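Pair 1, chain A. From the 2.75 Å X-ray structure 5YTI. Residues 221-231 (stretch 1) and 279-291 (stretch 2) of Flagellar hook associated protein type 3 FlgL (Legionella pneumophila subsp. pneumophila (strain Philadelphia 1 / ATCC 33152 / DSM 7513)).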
# COMPACT_ATOMS: atom_id res chain seq x y z
N PRO A 221 3.83 10.70 -10.93
CA PRO A 221 2.52 10.67 -10.31
C PRO A 221 1.76 11.99 -10.64
O PRO A 221 2.34 13.11 -10.57
CB PRO A 221 2.86 10.53 -8.82
CG PRO A 221 4.25 11.11 -8.65
CD PRO A 221 4.90 11.16 -10.02
N ASP A 222 0.49 11.87 -11.02
CA ASP A 222 -0.35 13.02 -11.34
C ASP A 222 -1.82 12.60 -11.39
O ASP A 222 -2.15 11.43 -11.41
CB ASP A 222 0.08 13.63 -12.69
CG ASP A 222 -0.36 15.11 -12.88
OD1 ASP A 222 -1.05 15.67 -11.99
OD2 ASP A 222 0.00 15.71 -13.95
N ASN A 223 -2.69 13.59 -11.40
CA ASN A 223 -4.11 13.40 -11.67
C ASN A 223 -4.37 13.67 -13.16
O ASN A 223 -4.28 14.82 -13.68
CB ASN A 223 -4.94 14.36 -10.81
CG ASN A 223 -5.09 13.88 -9.41
OD1 ASN A 223 -5.70 12.87 -9.20
ND2 ASN A 223 -4.58 14.62 -8.46
N TYR A 224 -4.71 12.59 -13.85
CA TYR A 224 -4.76 12.58 -15.30
C TYR A 224 -6.19 12.50 -15.74
O TYR A 224 -7.02 11.91 -15.08
CB TYR A 224 -3.96 11.39 -15.88
CG TYR A 224 -2.46 11.50 -15.72
CD1 TYR A 224 -1.71 12.19 -16.62
CD2 TYR A 224 -1.81 10.90 -14.65
CE1 TYR A 224 -0.33 12.31 -16.47
CE2 TYR A 224 -0.44 11.00 -14.48
CZ TYR A 224 0.31 11.70 -15.40
OH TYR A 224 1.70 11.82 -15.26
N THR A 225 -6.48 13.09 -16.88
CA THR A 225 -7.78 12.99 -17.47
C THR A 225 -7.59 12.57 -18.92
O THR A 225 -6.80 13.14 -19.68
CB THR A 225 -8.50 14.33 -17.32
OG1 THR A 225 -8.21 14.88 -16.02
CG2 THR A 225 -10.02 14.14 -17.53
N MSE A 226 -8.31 11.51 -19.27
CA MSE A 226 -8.29 10.95 -20.61
C MSE A 226 -9.60 11.30 -21.25
O MSE A 226 -10.68 10.99 -20.72
CB MSE A 226 -8.11 9.43 -20.55
CG MSE A 226 -7.93 8.79 -21.93
SE MSE A 226 -7.90 6.81 -21.85
CE MSE A 226 -5.96 6.84 -22.10
N THR A 227 -9.52 11.96 -22.39
CA THR A 227 -10.68 12.54 -23.01
C THR A 227 -10.64 12.05 -24.47
O THR A 227 -9.62 12.20 -25.16
CB THR A 227 -10.65 14.10 -22.85
OG1 THR A 227 -9.30 14.55 -22.63
CG2 THR A 227 -11.44 14.59 -21.61
N PHE A 228 -11.72 11.41 -24.91
CA PHE A 228 -11.87 11.01 -26.32
C PHE A 228 -12.57 12.11 -27.13
O PHE A 228 -13.65 12.59 -26.77
CB PHE A 228 -12.64 9.67 -26.44
CG PHE A 228 -12.01 8.55 -25.67
CD1 PHE A 228 -11.00 7.80 -26.21
CD2 PHE A 228 -12.39 8.29 -24.38
CE1 PHE A 228 -10.38 6.82 -25.48
CE2 PHE A 228 -11.78 7.31 -23.64
CZ PHE A 228 -10.77 6.58 -24.18
N ALA A 229 -11.97 12.54 -28.23
CA ALA A 229 -12.65 13.52 -29.08
C ALA A 229 -12.16 13.48 -30.54
O ALA A 229 -11.47 12.52 -30.94
CB ALA A 229 -12.55 14.93 -28.48
N LEU A 230 -12.52 14.52 -31.31
CA LEU A 230 -12.47 14.49 -32.80
C LEU A 230 -11.34 15.23 -33.50
O LEU A 230 -10.96 16.35 -33.15
CB LEU A 230 -13.81 14.98 -33.37
CG LEU A 230 -15.00 14.08 -33.04
CD1 LEU A 230 -16.31 14.78 -33.38
CD2 LEU A 230 -14.88 12.73 -33.75
N ASN A 231 -10.80 14.53 -34.50
CA ASN A 231 -9.98 15.11 -35.56
C ASN A 231 -10.77 16.17 -36.31
O ASN A 231 -12.01 16.11 -36.37
CB ASN A 231 -9.59 14.03 -36.58
CG ASN A 231 -8.18 13.52 -36.38
OD1 ASN A 231 -7.40 14.09 -35.62
ND2 ASN A 231 -7.84 12.44 -37.08
N LEU A 279 -16.19 0.96 -28.11
CA LEU A 279 -16.24 2.12 -29.01
C LEU A 279 -16.80 3.33 -28.25
O LEU A 279 -17.99 3.46 -28.06
CB LEU A 279 -17.04 1.79 -30.28
CG LEU A 279 -16.82 0.36 -30.87
N PRO A 280 -15.93 4.20 -27.77
CA PRO A 280 -16.42 5.40 -27.13
C PRO A 280 -17.01 6.40 -28.12
O PRO A 280 -16.84 6.25 -29.33
CB PRO A 280 -15.17 6.01 -26.51
CG PRO A 280 -14.03 5.49 -27.32
CD PRO A 280 -14.46 4.13 -27.77
N LYS A 281 -17.71 7.40 -27.58
CA LYS A 281 -18.17 8.59 -28.32
C LYS A 281 -17.30 9.76 -27.88
O LYS A 281 -16.71 9.71 -26.80
CB LYS A 281 -19.62 8.93 -27.96
CG LYS A 281 -20.59 7.77 -28.02
CD LYS A 281 -21.06 7.51 -29.43
CE LYS A 281 -22.52 7.13 -29.41
NZ LYS A 281 -22.91 6.70 -30.77
N ALA A 282 -17.24 10.83 -28.67
CA ALA A 282 -16.48 12.02 -28.26
C ALA A 282 -17.02 12.54 -26.93
O ALA A 282 -18.23 12.43 -26.66
CB ALA A 282 -16.55 13.12 -29.30
N GLY A 283 -16.12 13.05 -26.09
CA GLY A 283 -16.50 13.63 -24.80
C GLY A 283 -16.47 12.67 -23.63
O GLY A 283 -16.37 13.08 -22.46
N ASP A 284 -16.59 11.38 -23.92
CA ASP A 284 -16.40 10.36 -22.90
C ASP A 284 -15.04 10.60 -22.26
O ASP A 284 -14.10 11.08 -22.91
CB ASP A 284 -16.50 8.95 -23.50
CG ASP A 284 -17.93 8.56 -23.83
OD1 ASP A 284 -18.82 9.40 -23.62
OD2 ASP A 284 -18.17 7.43 -24.30
N SER A 285 -14.94 10.30 -20.97
CA SER A 285 -13.69 10.54 -20.27
C SER A 285 -13.48 9.55 -19.14
O SER A 285 -14.45 9.01 -18.57
CB SER A 285 -13.64 11.98 -19.73
OG SER A 285 -14.83 12.31 -19.02
N PHE A 286 -12.21 9.31 -18.85
CA PHE A 286 -11.79 8.58 -17.67
C PHE A 286 -10.75 9.38 -16.86
O PHE A 286 -10.00 10.20 -17.39
CB PHE A 286 -11.22 7.22 -18.06
CG PHE A 286 -12.21 6.31 -18.77
CD1 PHE A 286 -13.12 5.56 -18.06
CD2 PHE A 286 -12.20 6.20 -20.13
CE1 PHE A 286 -14.03 4.72 -18.69
CE2 PHE A 286 -13.09 5.36 -20.78
CZ PHE A 286 -14.01 4.62 -20.06
N SER A 287 -10.72 9.13 -15.56
CA SER A 287 -9.77 9.81 -14.69
C SER A 287 -8.72 8.83 -14.21
O SER A 287 -9.03 7.65 -13.96
CB SER A 287 -10.50 10.38 -13.49
OG SER A 287 -9.55 10.85 -12.57
N ILE A 288 -7.47 9.28 -14.07
CA ILE A 288 -6.38 8.37 -13.68
C ILE A 288 -5.44 9.00 -12.63
O ILE A 288 -4.80 10.04 -12.87
CB ILE A 288 -5.54 7.94 -14.89
CG1 ILE A 288 -6.43 7.44 -16.02
CG2 ILE A 288 -4.56 6.86 -14.46
CD1 ILE A 288 -5.86 7.76 -17.37
N SER A 289 -5.30 8.33 -11.50
CA SER A 289 -4.89 9.01 -10.30
C SER A 289 -4.00 8.12 -9.45
O SER A 289 -4.17 6.91 -9.42
CB SER A 289 -6.16 9.37 -9.54
OG SER A 289 -7.25 8.53 -9.99
N PRO A 290 -3.05 8.73 -8.73
CA PRO A 290 -2.20 7.91 -7.86
C PRO A 290 -2.98 6.96 -6.96
O PRO A 290 -4.11 7.21 -6.60
CB PRO A 290 -1.48 8.94 -7.00
CG PRO A 290 -2.13 10.25 -7.28
CD PRO A 290 -2.73 10.15 -8.64
N ALA A 291 -2.36 5.86 -6.59
CA ALA A 291 -3.03 4.94 -5.74
C ALA A 291 -3.22 5.52 -4.37
O ALA A 291 -2.44 6.33 -3.89
CB ALA A 291 -2.25 3.67 -5.64

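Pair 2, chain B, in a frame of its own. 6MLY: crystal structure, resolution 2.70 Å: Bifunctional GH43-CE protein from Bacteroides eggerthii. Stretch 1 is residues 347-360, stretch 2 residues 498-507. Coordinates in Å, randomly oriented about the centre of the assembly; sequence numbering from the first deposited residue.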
# COMPACT_ATOMS: atom_id res chain seq x y z
N ALA B 347 20.33 -17.75 18.52
CA ALA B 347 19.76 -19.04 18.13
C ALA B 347 20.39 -19.49 16.81
O ALA B 347 20.78 -20.64 16.66
CB ALA B 347 18.26 -18.92 18.02
N ARG B 348 20.47 -18.56 15.85
CA ARG B 348 21.17 -18.74 14.60
C ARG B 348 21.93 -17.43 14.31
O ARG B 348 21.31 -16.37 14.21
CB ARG B 348 20.17 -19.09 13.49
CG ARG B 348 20.78 -19.77 12.27
CD ARG B 348 19.78 -20.06 11.17
NE ARG B 348 20.43 -20.54 9.95
CZ ARG B 348 19.79 -20.89 8.84
NH1 ARG B 348 18.48 -20.81 8.75
NH2 ARG B 348 20.49 -21.31 7.80
N LYS B 349 23.27 -17.50 14.26
CA LYS B 349 24.11 -16.31 14.10
C LYS B 349 23.92 -15.73 12.69
O LYS B 349 24.11 -16.43 11.71
CB LYS B 349 25.58 -16.64 14.37
CG LYS B 349 26.57 -15.54 13.99
CD LYS B 349 27.67 -15.28 15.00
CE LYS B 349 27.90 -13.80 15.24
NZ LYS B 349 28.94 -13.54 16.27
N GLY B 350 23.54 -14.45 12.63
CA GLY B 350 23.25 -13.74 11.39
C GLY B 350 21.76 -13.66 11.09
O GLY B 350 21.35 -12.99 10.12
N TYR B 351 20.95 -14.32 11.93
CA TYR B 351 19.50 -14.44 11.74
C TYR B 351 18.76 -13.98 13.01
O TYR B 351 19.21 -14.22 14.14
CB TYR B 351 19.13 -15.88 11.41
CG TYR B 351 19.66 -16.41 10.09
CD1 TYR B 351 20.99 -16.76 9.93
CD2 TYR B 351 18.82 -16.59 9.00
CE1 TYR B 351 21.48 -17.24 8.73
CE2 TYR B 351 19.29 -17.07 7.79
CZ TYR B 351 20.63 -17.40 7.65
OH TYR B 351 21.10 -17.89 6.46
N LEU B 352 17.62 -13.31 12.80
CA LEU B 352 16.60 -13.06 13.82
C LEU B 352 15.62 -14.23 13.81
O LEU B 352 15.11 -14.59 12.74
CB LEU B 352 15.89 -11.74 13.50
CG LEU B 352 14.53 -11.55 14.17
CD1 LEU B 352 14.69 -11.31 15.67
CD2 LEU B 352 13.77 -10.39 13.54
N ARG B 353 15.35 -14.82 14.98
CA ARG B 353 14.47 -15.98 15.08
C ARG B 353 13.28 -15.65 16.00
O ARG B 353 13.42 -15.67 17.22
CB ARG B 353 15.22 -17.21 15.60
CG ARG B 353 14.35 -18.44 15.78
CD ARG B 353 15.13 -19.69 16.15
NE ARG B 353 15.87 -20.21 15.01
CZ ARG B 353 16.47 -21.40 14.97
NH1 ARG B 353 16.45 -22.19 16.02
NH2 ARG B 353 17.09 -21.78 13.87
N LEU B 354 12.13 -15.38 15.38
CA LEU B 354 10.86 -15.22 16.08
C LEU B 354 10.23 -16.60 16.26
O LEU B 354 10.05 -17.33 15.29
CB LEU B 354 9.94 -14.30 15.26
CG LEU B 354 10.56 -12.98 14.80
CD1 LEU B 354 9.59 -12.19 13.94
CD2 LEU B 354 11.03 -12.15 15.98
N THR B 355 9.92 -16.96 17.52
CA THR B 355 9.27 -18.22 17.87
C THR B 355 7.88 -17.92 18.42
O THR B 355 7.63 -16.85 18.99
CB THR B 355 10.13 -19.02 18.88
OG1 THR B 355 11.40 -19.26 18.28
CG2 THR B 355 9.52 -20.34 19.28
N THR B 356 6.96 -18.88 18.25
CA THR B 356 5.56 -18.77 18.65
C THR B 356 5.42 -19.08 20.15
O THR B 356 6.22 -19.83 20.72
CB THR B 356 4.71 -19.71 17.79
OG1 THR B 356 4.70 -19.21 16.45
CG2 THR B 356 3.29 -19.86 18.30
N GLY B 357 4.39 -18.50 20.78
CA GLY B 357 4.04 -18.79 22.18
C GLY B 357 2.56 -19.09 22.40
O GLY B 357 2.21 -19.69 23.42
N ARG B 358 1.69 -18.68 21.46
CA ARG B 358 0.25 -18.61 21.69
C ARG B 358 -0.48 -18.73 20.34
O ARG B 358 0.01 -18.24 19.31
CB ARG B 358 -0.07 -17.29 22.40
CG ARG B 358 -1.54 -17.08 22.75
CD ARG B 358 -1.96 -15.62 22.62
NE ARG B 358 -1.51 -14.79 23.73
CZ ARG B 358 -1.47 -13.46 23.73
NH1 ARG B 358 -1.67 -12.79 22.60
NH2 ARG B 358 -1.25 -12.80 24.85
N MET B 359 -1.65 -19.38 20.35
CA MET B 359 -2.54 -19.49 19.18
C MET B 359 -3.41 -18.23 19.11
O MET B 359 -4.01 -17.83 20.10
CB MET B 359 -3.46 -20.72 19.29
CG MET B 359 -2.71 -22.03 19.44
SD MET B 359 -3.77 -23.38 20.03
CE MET B 359 -5.00 -23.45 18.73
N GLU B 360 -3.49 -17.62 17.92
CA GLU B 360 -4.18 -16.35 17.73
C GLU B 360 -5.40 -16.55 16.82
O GLU B 360 -5.45 -17.48 16.01
CB GLU B 360 -3.22 -15.32 17.14
CG GLU B 360 -1.94 -15.13 17.95
CD GLU B 360 -2.07 -14.35 19.26
OE1 GLU B 360 -3.21 -14.01 19.65
OE2 GLU B 360 -1.02 -14.09 19.88
N GLU B 498 -0.83 -24.52 16.44
CA GLU B 498 0.27 -25.27 17.07
C GLU B 498 1.42 -24.32 17.43
O GLU B 498 1.98 -23.65 16.55
CB GLU B 498 0.72 -26.37 16.11
CG GLU B 498 1.41 -27.54 16.78
CD GLU B 498 1.56 -28.78 15.90
OE1 GLU B 498 1.05 -28.78 14.75
OE2 GLU B 498 2.19 -29.75 16.37
N VAL B 499 1.79 -24.27 18.72
CA VAL B 499 2.83 -23.37 19.23
C VAL B 499 4.17 -24.10 19.24
O VAL B 499 4.21 -25.33 19.31
CB VAL B 499 2.49 -22.81 20.64
CG1 VAL B 499 1.09 -22.24 20.70
CG2 VAL B 499 2.70 -23.84 21.75
N GLY B 500 5.26 -23.32 19.20
CA GLY B 500 6.64 -23.81 19.29
C GLY B 500 7.44 -23.57 18.02
O GLY B 500 8.66 -23.40 18.09
N GLY B 501 6.76 -23.56 16.87
CA GLY B 501 7.39 -23.31 15.57
C GLY B 501 8.03 -21.94 15.51
O GLY B 501 7.61 -21.02 16.22
N TYR B 502 9.03 -21.81 14.63
CA TYR B 502 9.83 -20.59 14.48
C TYR B 502 10.01 -20.25 13.00
O TYR B 502 9.65 -21.04 12.13
CB TYR B 502 11.18 -20.76 15.19
CG TYR B 502 12.00 -21.93 14.72
CD1 TYR B 502 12.98 -21.78 13.75
CD2 TYR B 502 11.80 -23.20 15.25
CE1 TYR B 502 13.74 -22.86 13.31
CE2 TYR B 502 12.55 -24.29 14.82
CZ TYR B 502 13.52 -24.11 13.85
OH TYR B 502 14.27 -25.17 13.43
N ALA B 503 10.56 -19.06 12.74
CA ALA B 503 10.85 -18.55 11.41
C ALA B 503 12.08 -17.64 11.49
O ALA B 503 12.06 -16.63 12.18
CB ALA B 503 9.66 -17.79 10.88
N ASP B 504 13.16 -18.02 10.80
CA ASP B 504 14.38 -17.23 10.81
C ASP B 504 14.23 -16.09 9.80
O ASP B 504 13.54 -16.24 8.81
CB ASP B 504 15.61 -18.09 10.50
CG ASP B 504 15.73 -19.33 11.38
OD1 ASP B 504 15.20 -19.30 12.51
OD2 ASP B 504 16.36 -20.31 10.91
N PHE B 505 14.85 -14.94 10.10
CA PHE B 505 15.00 -13.83 9.17
C PHE B 505 16.49 -13.49 9.04
O PHE B 505 17.13 -13.15 10.05
CB PHE B 505 14.25 -12.59 9.65
CG PHE B 505 12.75 -12.72 9.73
CD1 PHE B 505 11.93 -12.11 8.79
CD2 PHE B 505 12.16 -13.43 10.76
CE1 PHE B 505 10.55 -12.21 8.88
CE2 PHE B 505 10.78 -13.54 10.84
CZ PHE B 505 9.98 -12.93 9.90
N ASP B 506 17.04 -13.59 7.82
CA ASP B 506 18.46 -13.31 7.59
C ASP B 506 18.72 -11.81 7.72
O ASP B 506 19.71 -11.39 8.32
CB ASP B 506 18.95 -13.84 6.23
CG ASP B 506 20.45 -13.77 6.04
OD1 ASP B 506 21.18 -13.71 7.06
OD2 ASP B 506 20.89 -13.76 4.87
N TYR B 507 17.82 -11.00 7.13
CA TYR B 507 17.96 -9.56 7.07
C TYR B 507 16.59 -8.88 6.89
O TYR B 507 15.60 -9.51 6.52
CB TYR B 507 18.92 -9.16 5.94
CG TYR B 507 18.41 -9.37 4.53
CD1 TYR B 507 17.60 -8.44 3.91
CD2 TYR B 507 18.78 -10.49 3.81
CE1 TYR B 507 17.14 -8.62 2.62
CE2 TYR B 507 18.33 -10.69 2.51
CZ TYR B 507 17.51 -9.76 1.91
OH TYR B 507 17.06 -9.96 0.63

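The sharpest difference between the two pairs lies on one face of an otherwise shared ribbon. Where pair 1 sets Thr A225 beside Ser A287, pair 2 sets Arg B353 beside Asp B504, and a quiet polar patch becomes a charged cluster. Arg B353 NE donates to Asp B504 OD1 at 2.7 Å within a salt bridge, and Arg B348 NH1, from earlier in the same stretch, reaches the same carboxylate, 3.1 Å from Asp B504 OD2. The guanidinium of Arg B353 also lies flat on the ring of Tyr B502, their centres 4.1 Å apart, so that one arginine is held by charge in its plane and by an aromatic surface over its face. In pair 1 the position of Tyr B502 is taken by Ser A285, whose CB lies 3.9 Å from Thr A227 CG2; small side chains leave this face with little contact across the strands.

Beneath this contrast the backbones agree to 0.7 Å over 14 central residues. Each pair is two antiparallel strands, with axes 4.7 Å apart at closest approach and directions 160° and 158° apart. Tyr A224 and Ile A288 coincide with Leu B352 and Phe B505, and both pairs are closed by two reciprocal hydrogen bonds: Tyr A224 N to Ile A288 O is 2.7 Å, and Leu B352 N to Phe B505 O is 2.8 Å. At the next such pair the match loosens. Met A226 N lies 2.8 Å from Phe A286 O, whereas the bond from Leu B354 N to Ala B503 O is weak at 3.4 Å.

The face bearing these residues is apolar in both, but its bulk is distributed differently. Phe A286 gives way to Ala B503, while Ile A288 gives way to Phe B505. In pair 1, Phe A286 CD2 meets Phe A228 CE2 at 3.7 Å, edge to edge, and Pro A280 CG lies over a face of the Phe A228 ring, 4.1 Å from its centroid. The diagonal contact is common to both: Met A226 CB lies 4.2 Å from Ile A288 CD1, and at the matching positions Leu B354 CD1 lies 3.6 Å from Phe B505 CE2.

At the position of Phe A228 stands Thr B356, whose CG2 sits 3.8 Å from Val B499 CB. Its backbone keeps the corresponding link: Thr B356 N to Gly B501 O is 3.0 Å, as Phe A228 N to Asp A284 O is 3.1 Å. Gly A283 and Gly B500 also coincide, both with positive phi that would jam a CB against the preceding carbonyl. The principle is general: backbone pairing fixes the frame, and side chains fill it differently.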